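Local coordinates for protein Rubredoxin\:oxygen oxidoreductase (Desulfovibrio gigas, PDB 1E5D) that catalyses the four-electron reduction of dioxygen to two waters, using a diiron centre and flavin mononucleotide, at residues A[46-51]-A[74-79]; A[255-260]-A[272-277]. All coordinates share one frame; numbering follows the deposited sequence.

Contact 1 of 2, residues A[46-51]-A[74-79]; sequences TLFDTV and YLVIQH. With FEO (mu-oxo-diiron), chain D.
Leu47 grips the strand of Tyr74 to Val76 through both its backbone N-H and its C=O: its N donates to Tyr74 O at 3.0 Å and its carbonyl O accepts Val76 N at 2.9 Å. Asp49 N adds a third rung to Val76 O, completing a short parallel ladder whose strands run 17° from alignment. Thr46, Phe48, Tyr74 and Val76 project on one face, Leu47 and Leu75 on the other. Val76 can be followed outward from the sheet. Its CB faces Phe48 CD2 at 3.8 Å; CG1, anti to the backbone N (chi1 169°), stays by that same ring carbon, while CG2 reaches both Phe48 CE2 and Thr46 CG2. The Phe48 and Val76 side chains lie side by side, pointing the same way. On the far face, Leu75 CD2 closes on Leu47 CB at 3.6 Å. Beyond the ladder, Asp49 lies in loop, and its OD1 takes Gln78 NE2 at 2.9 Å on the syn lone pair; Phe48 and Asp49 each have a second conformer, and their contacts hold for the one described. Carboxylate and amide are nearly coplanar, 21° apart, and Ser153 OG bonds the other end of the amide, Gln78 OE1, fixing its rotation. The next residue, His79, binds one iron through NE2 at 2.1 Å, alongside Glu81, His146 and Asp165; Asp149 holds its ND1. In this metallo-beta-lactamase-like domain the two strands and helix 56-64 form a beta-alpha-beta unit. Strands 33-40 and 99-103 flank the pair, and helix 88-95 packs on Leu47 and Leu75.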
ATOM      1  N   THR A  46      10.948 -34.975 -24.752  1.00 23.21           N
ATOM      2  CA  THR A  46      10.453 -34.391 -23.515  1.00 24.18           C
ATOM      3  C   THR A  46      10.394 -32.870 -23.503  1.00 24.80           C
ATOM      4  O   THR A  46      11.270 -32.157 -23.985  1.00 28.60           O
ATOM      5  CB  THR A  46      11.332 -34.837 -22.323  1.00 23.62           C
ATOM      6  OG1 THR A  46      11.324 -36.262 -22.251  1.00 28.68           O
ATOM      7  CG2 THR A  46      10.744 -34.312 -21.028  1.00 23.61           C
ATOM      8  N   LEU A  47       9.307 -32.397 -22.911  1.00 21.67           N
ATOM      9  CA  LEU A  47       9.033 -30.994 -22.661  1.00 17.14           C
ATOM     10  C   LEU A  47       9.202 -30.688 -21.180  1.00 20.57           C
ATOM     11  O   LEU A  47       8.534 -31.287 -20.326  1.00 20.92           O
ATOM     12  CB  LEU A  47       7.618 -30.681 -23.117  1.00 19.81           C
ATOM     13  CG  LEU A  47       7.296 -29.269 -23.587  1.00 25.53           C
ATOM     14  CD1 LEU A  47       6.161 -28.722 -22.746  1.00  8.50           C
ATOM     15  CD2 LEU A  47       8.513 -28.367 -23.518  1.00 17.51           C
ATOM     16  N   PHE A  48      10.098 -29.763 -20.823  1.00 14.28           N
ATOM     17  CA  PHE A  48      10.255 -29.350 -19.435  0.77 13.74           C
ATOM     18  C   PHE A  48       9.559 -28.000 -19.249  0.77 12.84           C
ATOM     19  O   PHE A  48       9.727 -27.171 -20.145  0.77  7.68           O
ATOM     20  CB  PHE A  48      11.715 -29.222 -19.021  0.77 14.70           C
ATOM     21  CG  PHE A  48      12.514 -30.509 -19.108  1.00 15.24           C
ATOM     22  CD1 PHE A  48      12.912 -31.007 -20.339  1.00 14.99           C
ATOM     23  CD2 PHE A  48      12.852 -31.199 -17.957  1.00 13.63           C
ATOM     24  CE1 PHE A  48      13.636 -32.186 -20.406  1.00 17.86           C
ATOM     25  CE2 PHE A  48      13.577 -32.377 -18.024  1.00 17.13           C
ATOM     26  CZ  PHE A  48      13.971 -32.879 -19.256  1.00 13.57           C
ATOM     27  N   ASP A  49       8.842 -27.845 -18.149  0.77 13.83           N
ATOM     28  CA  ASP A  49       8.074 -26.648 -17.832  0.77  9.41           C
ATOM     29  C   ASP A  49       6.912 -26.503 -18.823  0.77 14.81           C
ATOM     30  O   ASP A  49       6.721 -27.359 -19.685  0.77 20.42           O
ATOM     31  CB  ASP A  49       8.930 -25.388 -17.877  0.77 15.54           C
ATOM     32  CG  ASP A  49      10.271 -25.505 -17.182  0.77 23.36           C
ATOM     33  OD1 ASP A  49      10.362 -26.351 -16.262  0.77 23.81           O
ATOM     34  OD2 ASP A  49      11.222 -24.761 -17.529  0.77 10.58           O
ATOM     35  N   THR A  50       6.184 -25.416 -18.701  1.00 16.74           N
ATOM     36  CA  THR A  50       5.009 -25.053 -19.547  1.00 13.41           C
ATOM     37  C   THR A  50       4.994 -23.547 -19.636  1.00 18.58           C
ATOM     38  O   THR A  50       6.069 -22.961 -19.368  1.00 26.56           O
ATOM     39  CB  THR A  50       3.815 -25.791 -18.945  1.00 16.85           C
ATOM     40  OG1 THR A  50       3.400 -26.748 -19.946  1.00 39.64           O
ATOM     41  CG2 THR A  50       2.574 -24.998 -18.612  1.00  4.96           C
ATOM     42  N   VAL A  51       3.985 -22.775 -19.986  1.00 22.36           N
ATOM     43  CA  VAL A  51       4.002 -21.323 -19.813  1.00 15.65           C
ATOM     44  C   VAL A  51       2.707 -20.833 -19.178  1.00 13.70           C
ATOM     45  O   VAL A  51       1.799 -21.608 -18.874  1.00 12.06           O
ATOM     46  CB  VAL A  51       4.218 -20.613 -21.159  1.00 17.85           C
ATOM     47  CG1 VAL A  51       5.589 -20.965 -21.711  1.00 21.01           C
ATOM     48  CG2 VAL A  51       3.128 -21.002 -22.142  1.00 16.42           C
ATOM     49  N   TYR A  74       6.898 -37.088 -22.993  1.00 25.76           N
ATOM     50  CA  TYR A  74       7.056 -36.772 -21.586  1.00 31.68           C
ATOM     51  C   TYR A  74       6.847 -35.292 -21.294  1.00 32.01           C
ATOM     52  O   TYR A  74       7.264 -34.414 -22.046  1.00 35.44           O
ATOM     53  CB  TYR A  74       8.456 -37.165 -21.109  1.00 39.85           C
ATOM     54  CG  TYR A  74       8.704 -38.645 -20.964  1.00 44.75           C
ATOM     55  CD1 TYR A  74       7.662 -39.542 -20.756  1.00 42.55           C
ATOM     56  CD2 TYR A  74      10.000 -39.146 -21.039  1.00 45.83           C
ATOM     57  CE1 TYR A  74       7.918 -40.898 -20.627  1.00 39.97           C
ATOM     58  CE2 TYR A  74      10.261 -40.493 -20.909  1.00 44.55           C
ATOM     59  CZ  TYR A  74       9.213 -41.366 -20.705  1.00 42.58           C
ATOM     60  OH  TYR A  74       9.470 -42.712 -20.575  1.00 50.31           O
ATOM     61  N   LEU A  75       6.198 -35.071 -20.159  1.00 24.29           N
ATOM     62  CA  LEU A  75       6.029 -33.722 -19.634  1.00 16.06           C
ATOM     63  C   LEU A  75       6.643 -33.685 -18.244  1.00 16.95           C
ATOM     64  O   LEU A  75       6.231 -34.456 -17.381  1.00 29.16           O
ATOM     65  CB  LEU A  75       4.561 -33.309 -19.607  1.00 16.36           C
ATOM     66  CG  LEU A  75       3.882 -33.165 -20.975  1.00 18.77           C
ATOM     67  CD1 LEU A  75       2.393 -32.927 -20.820  1.00 16.25           C
ATOM     68  CD2 LEU A  75       4.535 -32.046 -21.769  1.00 28.48           C
ATOM     69  N   VAL A  76       7.631 -32.822 -18.028  1.00 14.32           N
ATOM     70  CA  VAL A  76       8.171 -32.740 -16.666  1.00 20.39           C
ATOM     71  C   VAL A  76       7.715 -31.442 -16.014  1.00 20.83           C
ATOM     72  O   VAL A  76       8.128 -30.358 -16.434  1.00 22.41           O
ATOM     73  CB  VAL A  76       9.704 -32.826 -16.646  1.00 22.27           C
ATOM     74  CG1 VAL A  76      10.223 -32.469 -15.262  1.00 11.73           C
ATOM     75  CG2 VAL A  76      10.184 -34.214 -17.049  1.00 23.24           C
ATOM     76  N   ILE A  77       6.859 -31.529 -14.999  1.00 18.72           N
ATOM     77  CA  ILE A  77       6.396 -30.305 -14.345  1.00 11.96           C
ATOM     78  C   ILE A  77       7.103 -30.107 -13.008  1.00 13.50           C
ATOM     79  O   ILE A  77       6.858 -30.827 -12.050  1.00 21.20           O
ATOM     80  CB  ILE A  77       4.882 -30.304 -14.130  1.00  8.57           C
ATOM     81  CG1 ILE A  77       4.104 -30.769 -15.360  1.00 12.48           C
ATOM     82  CG2 ILE A  77       4.416 -28.920 -13.700  1.00  7.53           C
ATOM     83  CD1 ILE A  77       4.402 -29.895 -16.566  1.00 22.51           C
ATOM     84  N   GLN A  78       7.973 -29.102 -13.037  1.00 17.49           N
ATOM     85  CA  GLN A  78       8.910 -28.805 -11.972  1.00 16.79           C
ATOM     86  C   GLN A  78       8.378 -27.813 -10.952  1.00 18.97           C
ATOM     87  O   GLN A  78       9.014 -27.651  -9.908  1.00 33.09           O
ATOM     88  CB  GLN A  78      10.210 -28.232 -12.546  1.00 15.65           C
ATOM     89  CG  GLN A  78      10.627 -28.889 -13.859  1.00 16.90           C
ATOM     90  CD  GLN A  78      12.124 -28.726 -14.064  1.00 23.58           C
ATOM     91  OE1 GLN A  78      12.898 -29.504 -13.504  1.00 26.19           O
ATOM     92  NE2 GLN A  78      12.511 -27.721 -14.838  1.00 21.69           N
ATOM     93  N   HIS A  79       7.261 -27.172 -11.251  1.00 16.89           N
ATOM     94  CA  HIS A  79       6.749 -26.127 -10.332  1.00 18.12           C
ATOM     95  C   HIS A  79       5.283 -25.964 -10.689  1.00 16.48           C
ATOM     96  O   HIS A  79       4.973 -25.978 -11.892  1.00 16.01           O
ATOM     97  CB  HIS A  79       7.629 -24.907 -10.482  1.00 15.45           C
ATOM     98  CG  HIS A  79       7.362 -23.638  -9.759  1.00 19.41           C
ATOM     99  ND1 HIS A  79       6.815 -23.564  -8.502  1.00 19.28           N
ATOM    100  CD2 HIS A  79       7.578 -22.341 -10.128  1.00 14.97           C
ATOM    101  CE1 HIS A  79       6.700 -22.304  -8.130  1.00 19.49           C
ATOM    102  NE2 HIS A  79       7.159 -21.532  -9.110  1.00 14.91           N
TER
HETATM  103 FE1  FEO D 404       7.889 -18.446 -12.316  1.00 11.81          FE
HETATM  104 FE2  FEO D 404       7.271 -19.400  -9.153  1.00 15.50          FE
HETATM  105  O   FEO D 404       6.675 -19.217 -11.320  1.00 24.07           O
HETATM  106  O   HOH W   1       7.641 -20.314 -13.852  1.00 23.72           O

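Contact 2 of 2, residues A[255-260]-A[272-277]; sequences VVIFYD and VLAESF
Ile257, Phe277 and Val255 carry this wholly apolar contact between a strand and the helix lying over it. Val255 meets the Phe277 ring with both methyls, the two side chains crossing at about a right angle. CG1, anti to the backbone N (chi1 180°), sits over the centre of one face, 3.9 Å from the ring centroid and 11° off the normal, a CH-pi contact. CG2 reaches the same face nearer its rim, 3.8 Å from CD1 of Phe277. The helix runs almost exactly antiparallel to the strand, with the axes 9.6 Å apart. This is the first beta-alpha step of the flavodoxin-like domain: helix 265-279 follows strand 254-259 and leads into strand 283-288, which pairs with strand 254-259 in a parallel five-stranded sheet. Two residues along the strand, Ile257 sends its CD1 out to the helix, as chi2 near 160° extends the chain. Ile257 CD1 ends against the backbone one turn before Phe277, 3.6 Å from Ala274 N, and also touches Leu273 CB at 3.8 Å. Ala274 CB stands 4.0 Å from the same CD1, which therefore meets three helix residues, Phe277 CD2 being the most distant at 4.2 Å. Val284 of the neighbouring strand touches Ile257, Ala274 and Phe277, while Ile308 reaches Val255, Ile257 and Leu273. Helix 379-400 also lies against Leu273 through Leu385 and against Phe277 through Ile392.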
ATOM      1  N   VAL A 255      22.892   2.448   3.248  1.00 14.54           N
ATOM      2  CA  VAL A 255      21.754   2.743   4.111  1.00 16.07           C
ATOM      3  C   VAL A 255      20.561   3.078   3.220  1.00 14.32           C
ATOM      4  O   VAL A 255      20.633   3.913   2.324  1.00 13.52           O
ATOM      5  CB  VAL A 255      22.064   3.880   5.095  1.00 18.92           C
ATOM      6  CG1 VAL A 255      20.873   4.188   5.989  1.00 16.11           C
ATOM      7  CG2 VAL A 255      23.267   3.543   5.967  1.00 18.00           C
ATOM      8  N   VAL A 256      19.455   2.393   3.451  1.00 12.50           N
ATOM      9  CA  VAL A 256      18.185   2.609   2.806  1.00  6.82           C
ATOM     10  C   VAL A 256      17.250   3.276   3.814  1.00  6.60           C
ATOM     11  O   VAL A 256      16.924   2.718   4.861  1.00 15.53           O
ATOM     12  CB  VAL A 256      17.515   1.307   2.335  1.00 11.96           C
ATOM     13  CG1 VAL A 256      16.060   1.583   1.952  1.00  8.64           C
ATOM     14  CG2 VAL A 256      18.271   0.680   1.182  1.00  8.24           C
ATOM     15  N   ILE A 257      16.833   4.483   3.485  1.00 11.20           N
ATOM     16  CA  ILE A 257      15.851   5.203   4.278  1.00 10.49           C
ATOM     17  C   ILE A 257      14.518   5.216   3.539  1.00 13.55           C
ATOM     18  O   ILE A 257      14.415   5.687   2.403  1.00 14.53           O
ATOM     19  CB  ILE A 257      16.304   6.646   4.540  1.00 13.86           C
ATOM     20  CG1 ILE A 257      17.625   6.765   5.299  1.00 15.98           C
ATOM     21  CG2 ILE A 257      15.197   7.421   5.236  1.00 12.84           C
ATOM     22  CD1 ILE A 257      18.305   8.110   5.132  1.00  8.53           C
ATOM     23  N   PHE A 258      13.457   4.690   4.145  1.00 14.26           N
ATOM     24  CA  PHE A 258      12.166   4.792   3.455  1.00  6.31           C
ATOM     25  C   PHE A 258      11.163   5.351   4.457  1.00  8.53           C
ATOM     26  O   PHE A 258      11.191   5.083   5.649  1.00  8.99           O
ATOM     27  CB  PHE A 258      11.746   3.482   2.837  1.00  7.66           C
ATOM     28  CG  PHE A 258      11.170   2.367   3.668  1.00  7.12           C
ATOM     29  CD1 PHE A 258       9.820   2.336   3.977  1.00  3.22           C
ATOM     30  CD2 PHE A 258      11.951   1.332   4.140  1.00 15.45           C
ATOM     31  CE1 PHE A 258       9.251   1.318   4.713  1.00 11.11           C
ATOM     32  CE2 PHE A 258      11.394   0.305   4.884  1.00 16.95           C
ATOM     33  CZ  PHE A 258      10.038   0.288   5.180  1.00 11.66           C
ATOM     34  N   TYR A 259      10.282   6.180   3.923  1.00 10.36           N
ATOM     35  CA  TYR A 259       9.357   6.960   4.712  1.00  9.50           C
ATOM     36  C   TYR A 259       8.130   7.256   3.856  1.00 17.02           C
ATOM     37  O   TYR A 259       8.163   7.092   2.638  1.00 16.32           O
ATOM     38  CB  TYR A 259      10.019   8.284   5.163  1.00  5.22           C
ATOM     39  CG  TYR A 259      10.001   9.280   4.014  1.00  7.67           C
ATOM     40  CD1 TYR A 259      10.870   9.112   2.941  1.00  6.25           C
ATOM     41  CD2 TYR A 259       9.134  10.370   3.983  1.00  9.74           C
ATOM     42  CE1 TYR A 259      10.879  10.002   1.877  1.00  7.87           C
ATOM     43  CE2 TYR A 259       9.128  11.254   2.922  1.00 11.71           C
ATOM     44  CZ  TYR A 259      10.006  11.067   1.866  1.00 12.64           C
ATOM     45  OH  TYR A 259       9.986  11.964   0.826  1.00 21.62           O
ATOM     46  N   ASP A 260       7.106   7.757   4.519  1.00  9.03           N
ATOM     47  CA  ASP A 260       6.006   8.466   3.890  1.00  6.45           C
ATOM     48  C   ASP A 260       5.690   9.661   4.784  1.00 11.10           C
ATOM     49  O   ASP A 260       6.185   9.758   5.910  1.00 10.67           O
ATOM     50  CB  ASP A 260       4.797   7.579   3.663  1.00  5.97           C
ATOM     51  CG  ASP A 260       3.881   8.126   2.585  1.00  7.96           C
ATOM     52  OD1 ASP A 260       4.160   9.234   2.076  1.00 15.75           O
ATOM     53  OD2 ASP A 260       2.883   7.465   2.256  1.00 11.32           O
ATOM     54  N   VAL A 272      17.477  15.018   6.243  1.00 20.62           N
ATOM     55  CA  VAL A 272      18.616  15.255   7.121  1.00 23.27           C
ATOM     56  C   VAL A 272      19.383  13.958   7.360  1.00 18.78           C
ATOM     57  O   VAL A 272      20.608  13.928   7.255  1.00 23.20           O
ATOM     58  CB  VAL A 272      18.200  15.854   8.473  1.00 30.83           C
ATOM     59  CG1 VAL A 272      19.285  15.590   9.507  1.00 29.45           C
ATOM     60  CG2 VAL A 272      17.927  17.346   8.333  1.00 19.77           C
ATOM     61  N   LEU A 273      18.639  12.899   7.676  1.00 10.75           N
ATOM     62  CA  LEU A 273      19.249  11.592   7.891  1.00 13.32           C
ATOM     63  C   LEU A 273      20.131  11.232   6.701  1.00 18.20           C
ATOM     64  O   LEU A 273      21.264  10.793   6.890  1.00 29.05           O
ATOM     65  CB  LEU A 273      18.199  10.501   8.114  1.00 15.09           C
ATOM     66  CG  LEU A 273      17.648  10.392   9.538  1.00 19.66           C
ATOM     67  CD1 LEU A 273      16.525   9.366   9.631  1.00 12.08           C
ATOM     68  CD2 LEU A 273      18.764  10.041  10.516  1.00 17.01           C
ATOM     69  N   ALA A 274      19.593  11.429   5.495  1.00 15.31           N
ATOM     70  CA  ALA A 274      20.342  10.980   4.323  1.00 20.66           C
ATOM     71  C   ALA A 274      21.713  11.648   4.264  1.00 22.25           C
ATOM     72  O   ALA A 274      22.702  11.002   3.914  1.00 24.57           O
ATOM     73  CB  ALA A 274      19.540  11.242   3.060  1.00 13.36           C
ATOM     74  N   GLU A 275      21.747  12.926   4.623  1.00 21.61           N
ATOM     75  CA  GLU A 275      22.963  13.723   4.579  1.00 23.24           C
ATOM     76  C   GLU A 275      23.968  13.319   5.649  1.00 23.46           C
ATOM     77  O   GLU A 275      25.162  13.200   5.365  1.00 32.58           O
ATOM     78  CB  GLU A 275      22.641  15.213   4.728  1.00 29.88           C
ATOM     79  CG  GLU A 275      23.473  16.110   3.825  1.00 53.82           C
ATOM     80  CD  GLU A 275      23.320  15.835   2.343  1.00 68.85           C
ATOM     81  OE1 GLU A 275      22.231  15.419   1.894  1.00 84.29           O
ATOM     82  OE2 GLU A 275      24.307  16.038   1.600  1.00 87.98           O
ATOM     83  N   SER A 276      23.493  13.102   6.871  1.00 19.60           N
ATOM     84  CA  SER A 276      24.397  12.656   7.929  1.00 20.26           C
ATOM     85  C   SER A 276      25.019  11.320   7.562  1.00 25.17           C
ATOM     86  O   SER A 276      26.210  11.085   7.752  1.00 40.07           O
ATOM     87  CB  SER A 276      23.661  12.542   9.264  1.00 26.21           C
ATOM     88  OG  SER A 276      22.653  13.538   9.356  1.00 47.39           O
ATOM     89  N   PHE A 277      24.198  10.414   7.021  1.00 22.02           N
ATOM     90  CA  PHE A 277      24.753   9.088   6.747  1.00 24.57           C
ATOM     91  C   PHE A 277      25.858   9.207   5.706  1.00 24.28           C
ATOM     92  O   PHE A 277      26.900   8.552   5.774  1.00 30.57           O
ATOM     93  CB  PHE A 277      23.666   8.120   6.297  1.00 18.87           C
ATOM     94  CG  PHE A 277      22.949   7.425   7.443  1.00 21.81           C
ATOM     95  CD1 PHE A 277      23.638   6.572   8.291  1.00 25.35           C
ATOM     96  CD2 PHE A 277      21.595   7.632   7.659  1.00 17.74           C
ATOM     97  CE1 PHE A 277      22.985   5.932   9.334  1.00 23.54           C
ATOM     98  CE2 PHE A 277      20.942   6.998   8.698  1.00 22.81           C
ATOM     99  CZ  PHE A 277      21.637   6.147   9.539  1.00 27.74           C
TER

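Contacts 1 and 2 belong to different parts of the chain, the beta-lactamase-like diiron region and the flavodoxin-like region, and lie on opposite sides of its centre. Their centres are 46 Å apart and their nearest atoms about 26 Å, so they do not touch. Each joins elements of a beta-alpha-beta unit, but in different ways: contact 1 pairs its two parallel strands, contact 2 lays the connecting helix on its first strand. Contact 1 reaches the metal through His79; the Asp49 side chain is about 8 Å from that of the iron ligand Asp165. Contact 2 is remote from the annotated sites; the Leu273 side chain is about 12 Å from a bound FMN.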